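Sulfoquinovosidase (Escherichia coli, PDB 5AEG) hydrolyses sulfoquinovosyl diacylglycerides and simple sulfoquinovosides to release sulfoquinovose, which the bacterium degrades by sulfoglycolysis. Local coordinates at residues V302-K307 and V365-F370; S291-T296 and S310-Q315. All coordinates share one frame; numbering follows the deposited sequence.

Interaction 1. Residues V302-K307 and V365-F370; sequences VMWNWK and VEFGEF
Trp-304 drives the outer edge of its indole against one face of the Phe-367 ring, a T-shaped (edge-to-face) stack that carries the whole contact. The six-membered ring of Trp-304 and the ring of Phe-367 have centroids 4.6 Å apart, and their planes are inclined at 60°. CZ3 of Trp-304 leads. It lies 3.2 Å from CE2 of Phe-367 and 3.4 Å from CD2 of the same ring, above the rim of the phenyl face rather than its middle. CH2, the next atom along the indole edge, sits further back, with Phe-367 CE2 and CD2 both at 3.8 Å. The packing at CZ3 is therefore tight. Both aromatic groups stand anti to their own carbonyl carbons (chi1 -67° in Trp-304, -61° in Phe-367), which brings them together from two well-separated backbones. Behind the phenyl ring, CG1 of Val-365 lies 3.6 Å above the opposite face, toward the rim, and Tyr-337 makes another edge-to-face pair with Phe-367. Trp-304 belongs to the binding site for the sulfoquinovosyl lipid, its side chain about 6 Å from that of the nucleophile Asp-405 (nearest atoms); the stack with Phe-367 thus lies beside the substrate site and is consistent with holding the indole in place. Both segments come from excursions that follow successive barrel strands, 282-286 and 329-334, of the family 31 TIM barrel. Residues 302-307 continue from strand 299-302 and pass beside helix 343-351, where Trp-306 and Lys-307 touch Leu-344; Phe-367 belongs to the end region of strand 364-367, an outer strand of the small antiparallel sheet it forms with 370-374 and 337-339.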
loop_
_atom_site.group_PDB
_atom_site.type_symbol
_atom_site.label_atom_id
_atom_site.label_comp_id
_atom_site.label_asym_id
_atom_site.label_seq_id
_atom_site.Cartn_x
_atom_site.Cartn_y
_atom_site.Cartn_z
ATOM N N VAL A 302 9.114 -3.997 20.640
ATOM C CA VAL A 302 7.875 -4.588 21.070
ATOM C C VAL A 302 8.186 -6.097 21.273
ATOM O O VAL A 302 8.947 -6.676 20.496
ATOM C CB VAL A 302 6.800 -4.417 19.995
ATOM C CG1 VAL A 302 5.548 -5.171 20.327
ATOM C CG2 VAL A 302 6.478 -2.942 19.812
ATOM N N MET A 303 7.549 -6.682 22.278
ATOM C CA MET A 303 7.622 -8.101 22.565
ATOM C C MET A 303 6.636 -8.818 21.652
ATOM O O MET A 303 5.389 -8.592 21.699
ATOM C CB MET A 303 7.300 -8.315 24.082
ATOM C CG MET A 303 7.185 -9.748 24.580
ATOM S SD MET A 303 8.814 -10.504 24.723
ATOM C CE MET A 303 9.622 -9.509 25.965
ATOM N N TRP A 304 7.133 -9.717 20.802
ATOM C CA TRP A 304 6.258 -10.348 19.824
ATOM C C TRP A 304 5.448 -11.565 20.329
ATOM O O TRP A 304 5.578 -12.708 19.840
ATOM C CB TRP A 304 7.045 -10.686 18.550
ATOM C CG TRP A 304 7.526 -9.503 17.757
ATOM C CD1 TRP A 304 7.476 -8.212 18.095
ATOM C CD2 TRP A 304 8.138 -9.550 16.479
ATOM N NE1 TRP A 304 8.077 -7.424 17.132
ATOM C CE2 TRP A 304 8.481 -8.244 16.128
ATOM C CE3 TRP A 304 8.473 -10.576 15.622
ATOM C CZ2 TRP A 304 9.094 -7.939 14.925
ATOM C CZ3 TRP A 304 9.117 -10.239 14.408
ATOM C CH2 TRP A 304 9.363 -8.955 14.087
ATOM N N ASN A 305 4.648 -11.338 21.349
ATOM C CA ASN A 305 3.702 -12.322 21.830
ATOM C C ASN A 305 2.383 -11.587 22.098
ATOM O O ASN A 305 2.321 -10.777 22.996
ATOM C CB ASN A 305 4.246 -12.996 23.104
ATOM C CG ASN A 305 3.469 -14.271 23.441
ATOM O OD1 ASN A 305 3.593 -15.272 22.760
ATOM N ND2 ASN A 305 2.572 -14.178 24.378
ATOM N N TRP A 306 1.346 -11.967 21.352
ATOM C CA TRP A 306 0.136 -11.164 21.112
ATOM C C TRP A 306 -0.939 -11.426 22.185
ATOM O O TRP A 306 -2.047 -11.926 21.963
ATOM C CB TRP A 306 -0.355 -11.310 19.652
ATOM C CG TRP A 306 0.771 -11.379 18.711
ATOM C CD1 TRP A 306 1.049 -12.392 17.838
ATOM C CD2 TRP A 306 1.747 -10.396 18.484
ATOM N NE1 TRP A 306 2.171 -12.131 17.135
ATOM C CE2 TRP A 306 2.660 -10.938 17.546
ATOM C CE3 TRP A 306 2.028 -9.155 19.075
ATOM C CZ2 TRP A 306 3.723 -10.244 17.091
ATOM C CZ3 TRP A 306 3.109 -8.462 18.615
ATOM C CH2 TRP A 306 3.941 -8.998 17.650
ATOM N N LYS A 307 -0.562 -10.942 23.369
ATOM C CA LYS A 307 -1.417 -10.986 24.518
ATOM C C LYS A 307 -1.068 -9.802 25.406
ATOM O O LYS A 307 0.116 -9.423 25.518
ATOM C CB LYS A 307 -1.121 -12.308 25.203
ATOM C CG LYS A 307 -2.022 -12.743 26.332
ATOM C CD LYS A 307 -1.968 -14.297 26.438
ATOM C CE LYS A 307 -0.568 -14.993 26.305
ATOM N NZ LYS A 307 -0.485 -16.172 25.355
ATOM N N VAL A 365 12.883 -17.033 12.112
ATOM C CA VAL A 365 13.565 -15.926 11.476
ATOM C C VAL A 365 14.294 -15.179 12.547
ATOM O O VAL A 365 13.749 -14.976 13.641
ATOM C CB VAL A 365 12.566 -15.002 10.788
ATOM C CG1 VAL A 365 13.273 -13.825 10.193
ATOM C CG2 VAL A 365 11.819 -15.752 9.700
ATOM N N GLU A 366 15.507 -14.771 12.246
ATOM C CA GLU A 366 16.293 -13.916 13.159
ATOM C C GLU A 366 15.869 -12.509 12.995
ATOM O O GLU A 366 15.853 -12.029 11.883
ATOM C CB GLU A 366 17.784 -13.949 12.837
ATOM C CG GLU A 366 18.461 -15.148 13.441
ATOM C CD GLU A 366 19.901 -15.365 13.001
ATOM O OE1 GLU A 366 20.250 -15.098 11.819
ATOM O OE2 GLU A 366 20.682 -15.847 13.854
ATOM N N PHE A 367 15.512 -11.858 14.099
ATOM C CA PHE A 367 15.401 -10.390 14.146
ATOM C C PHE A 367 16.435 -9.866 15.155
ATOM O O PHE A 367 16.133 -9.131 16.092
ATOM C CB PHE A 367 13.975 -9.948 14.455
ATOM C CG PHE A 367 12.968 -10.392 13.421
ATOM C CD1 PHE A 367 12.862 -9.727 12.203
ATOM C CD2 PHE A 367 12.155 -11.509 13.654
ATOM C CE1 PHE A 367 11.946 -10.147 11.243
ATOM C CE2 PHE A 367 11.237 -11.934 12.711
ATOM C CZ PHE A 367 11.116 -11.225 11.509
ATOM N N GLY A 368 17.664 -10.320 14.956
ATOM C CA GLY A 368 18.835 -9.746 15.565
ATOM C C GLY A 368 19.214 -10.764 16.578
ATOM O O GLY A 368 19.577 -11.908 16.245
ATOM N N GLU A 369 19.031 -10.371 17.816
ATOM C CA GLU A 369 19.419 -11.212 18.924
ATOM C C GLU A 369 18.310 -12.280 19.191
ATOM O O GLU A 369 18.607 -13.371 19.708
ATOM C CB GLU A 369 19.835 -10.340 20.165
ATOM C CG GLU A 369 19.141 -8.964 20.403
ATOM C CD GLU A 369 19.781 -7.734 19.720
ATOM O OE1 GLU A 369 20.735 -7.140 20.283
ATOM O OE2 GLU A 369 19.285 -7.305 18.642
ATOM N N PHE A 370 17.063 -11.984 18.764
ATOM C CA PHE A 370 15.889 -12.851 19.014
ATOM C C PHE A 370 15.277 -13.415 17.746
ATOM O O PHE A 370 15.524 -12.904 16.685
ATOM C CB PHE A 370 14.846 -12.074 19.820
ATOM C CG PHE A 370 15.392 -11.599 21.158
ATOM C CD1 PHE A 370 15.406 -12.465 22.291
ATOM C CD2 PHE A 370 16.014 -10.347 21.272
ATOM C CE1 PHE A 370 15.923 -12.030 23.525
ATOM C CE2 PHE A 370 16.553 -9.913 22.500
ATOM C CZ PHE A 370 16.503 -10.751 23.623
#

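Interaction 2. Residues S291-T296 and S310-Q315; sequences SGIRMT and SENYPQ. With CA (calcium ion), chain C.
Asn-312 lays its carboxamide across the end of Ile-293, the two side chains crossing at about a right angle, and brings its CB to within 4.1 Å of Gly-292 CA. This is the close-packed part. Ile-293 CD1 lies 3.4 Å from Asn-312 OD1, and Ile-293 CG1 lies 3.5 Å from Asn-312 ND2, so the amide meets hydrocarbon along both of its branches. With CG anti to the backbone N (chi1 -160°), the amide of Asn-312 reaches Ile-293, and its ND2 hydrogen-bonds to the backbone O of Asp-289, just before residues 291-296. Replacing Asn-312 with an alanine would probably leave that backbone O without its donor and open a gap beside Ile-293. Gly-292, with backbone angles unsuited to a side chain, offers a bare CA here.

One residue earlier the character changes: exposed Glu-311 binds a hydrated calcium ion through OE1 at 2.4 Å, while its OE2 stands 3.9 Å from the calcium. Three waters also coordinate the calcium; one donates to Ser-310 O, another to Glu-311 O, so the backbone is tied to the ion through its hydration shell. Ile-293 starts strand 293-296, paired with 299-302, while residues 310-315 lead into helix 316-325, with Gln-315 at its N-cap, and Tyr-313 packs on helix 265-277.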
loop_
_atom_site.group_PDB
_atom_site.type_symbol
_atom_site.label_atom_id
_atom_site.label_comp_id
_atom_site.label_asym_id
_atom_site.label_seq_id
_atom_site.Cartn_x
_atom_site.Cartn_y
_atom_site.Cartn_z
ATOM N N SER A 291 1.933 -5.507 24.504
ATOM C CA SER A 291 2.414 -6.880 24.684
ATOM C C SER A 291 3.751 -6.938 25.426
ATOM O O SER A 291 4.260 -8.007 25.745
ATOM C CB SER A 291 2.485 -7.515 23.246
ATOM O OG SER A 291 3.516 -6.896 22.452
ATOM N N GLY A 292 4.295 -5.818 25.845
ATOM C CA GLY A 292 5.616 -5.770 26.471
ATOM C C GLY A 292 6.725 -5.240 25.611
ATOM O O GLY A 292 6.525 -4.894 24.412
ATOM N N ILE A 293 7.829 -4.995 26.303
ATOM C CA ILE A 293 9.017 -4.357 25.811
ATOM C C ILE A 293 10.126 -5.378 25.920
ATOM O O ILE A 293 10.384 -6.018 27.010
ATOM C CB ILE A 293 9.403 -3.151 26.652
ATOM C CG1 ILE A 293 8.323 -2.074 26.598
ATOM C CG2 ILE A 293 10.750 -2.611 26.193
ATOM C CD1 ILE A 293 8.591 -0.932 27.586
ATOM N N ARG A 294 10.786 -5.541 24.789
ATOM C CA ARG A 294 12.004 -6.359 24.668
ATOM C C ARG A 294 13.185 -5.424 24.496
ATOM O O ARG A 294 13.262 -4.619 23.535
ATOM C CB ARG A 294 11.849 -7.343 23.517
ATOM C CG ARG A 294 13.148 -8.120 23.250
ATOM C CD ARG A 294 13.043 -9.496 23.777
ATOM N NE ARG A 294 12.081 -10.303 23.049
ATOM C CZ ARG A 294 11.833 -11.550 23.368
ATOM N NH1 ARG A 294 12.447 -12.133 24.425
ATOM N NH2 ARG A 294 10.942 -12.230 22.672
ATOM N N MET A 295 14.130 -5.502 25.433
ATOM C CA MET A 295 15.414 -4.836 25.289
ATOM C C MET A 295 16.348 -5.506 24.246
ATOM O O MET A 295 16.512 -6.735 24.247
ATOM C CB MET A 295 16.088 -4.835 26.647
ATOM C CG MET A 295 16.905 -3.638 26.874
ATOM S SD MET A 295 15.778 -2.189 26.853
ATOM C CE MET A 295 17.148 -1.180 26.341
ATOM N N THR A 296 16.918 -4.698 23.328
ATOM C CA THR A 296 17.976 -5.117 22.400
ATOM C C THR A 296 19.192 -4.153 22.546
ATOM O O THR A 296 19.112 -3.115 23.203
ATOM C CB THR A 296 17.516 -5.059 20.949
ATOM O OG1 THR A 296 17.332 -3.685 20.585
ATOM C CG2 THR A 296 16.219 -5.904 20.731
ATOM N N SER A 310 0.257 -7.308 31.425
ATOM C CA SER A 310 -0.187 -6.468 32.573
ATOM C C SER A 310 0.937 -5.906 33.389
ATOM O O SER A 310 0.726 -4.994 34.198
ATOM C CB SER A 310 -1.124 -7.307 33.485
ATOM O OG SER A 310 -0.374 -8.401 33.962
ATOM N N GLU A 311 2.175 -6.391 33.184
ATOM C CA GLU A 311 3.318 -5.720 33.771
ATOM C C GLU A 311 3.658 -4.391 33.090
ATOM O O GLU A 311 3.945 -3.352 33.738
ATOM C CB GLU A 311 4.545 -6.670 33.807
ATOM C CG GLU A 311 4.259 -7.960 34.620
ATOM C CD GLU A 311 4.040 -7.691 36.139
ATOM O OE1 GLU A 311 4.226 -6.549 36.610
ATOM O OE2 GLU A 311 3.692 -8.642 36.892
ATOM N N ASN A 312 3.721 -4.424 31.758
ATOM C CA ASN A 312 3.990 -3.153 31.036
ATOM C C ASN A 312 2.761 -2.190 30.989
ATOM O O ASN A 312 2.944 -0.981 30.970
ATOM C CB ASN A 312 4.502 -3.467 29.643
ATOM C CG ASN A 312 5.241 -2.300 29.011
ATOM O OD1 ASN A 312 6.019 -1.609 29.637
ATOM N ND2 ASN A 312 4.983 -2.072 27.703
ATOM N N TYR A 313 1.554 -2.750 30.925
ATOM C CA TYR A 313 0.288 -1.994 30.837
ATOM C C TYR A 313 -0.655 -2.445 31.987
ATOM O O TYR A 313 -1.728 -3.005 31.759
ATOM C CB TYR A 313 -0.401 -2.191 29.468
ATOM C CG TYR A 313 0.217 -1.244 28.512
ATOM C CD1 TYR A 313 1.458 -1.528 27.899
ATOM C CD2 TYR A 313 -0.345 0.004 28.291
ATOM C CE1 TYR A 313 2.104 -0.570 27.051
ATOM C CE2 TYR A 313 0.278 0.961 27.502
ATOM C CZ TYR A 313 1.459 0.654 26.829
ATOM O OH TYR A 313 2.065 1.600 26.128
ATOM N N PRO A 314 -0.259 -2.107 33.238
ATOM C CA PRO A 314 -1.187 -2.418 34.339
ATOM C C PRO A 314 -2.561 -1.759 34.204
ATOM O O PRO A 314 -2.645 -0.545 33.811
ATOM C CB PRO A 314 -0.447 -1.918 35.577
ATOM C CG PRO A 314 0.471 -0.822 35.102
ATOM C CD PRO A 314 0.906 -1.288 33.673
ATOM N N GLN A 315 -3.587 -2.571 34.480
ATOM C CA GLN A 315 -5.016 -2.139 34.587
ATOM C C GLN A 315 -5.570 -1.732 33.198
ATOM O O GLN A 315 -6.539 -1.020 33.105
ATOM C CB GLN A 315 -5.221 -0.985 35.609
ATOM C CG GLN A 315 -4.584 -1.186 36.982
ATOM C CD GLN A 315 -5.002 -0.126 37.980
ATOM O OE1 GLN A 315 -4.376 0.939 38.124
ATOM N NE2 GLN A 315 -6.094 -0.382 38.639
HETATM CA CA CA C . 3.366 -4.990 38.161
HETATM O O HOH W 1 1.263 -5.406 36.872
HETATM O O HOH W 2 3.247 -3.057 36.423
HETATM O O HOH W 3 2.374 -6.849 39.231
#

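How the interactions relate
Three of the four segments belong to the excursion after barrel strand 282-286; residues 365-370 come from the one after 329-334. The contacts touch directly: Ser-291 OG lies 2.6 Å from Met-303 O, and Met-303 N lies 3.0 Å from Gly-292 O, both probable hydrogen bonds, joining the two chain ends just beyond the base of hairpin 293-296/299-302. Interaction 1 is a surface contact of two partly exposed aromatic rings, reaching across to the next excursion beside the substrate site. Interaction 2, partly buried through Gly-292, stays within one excursion; it sets an amide against an aliphatic chain, with a hydrated calcium on its outer side. Neither has a hydrogen bond between its own two segments.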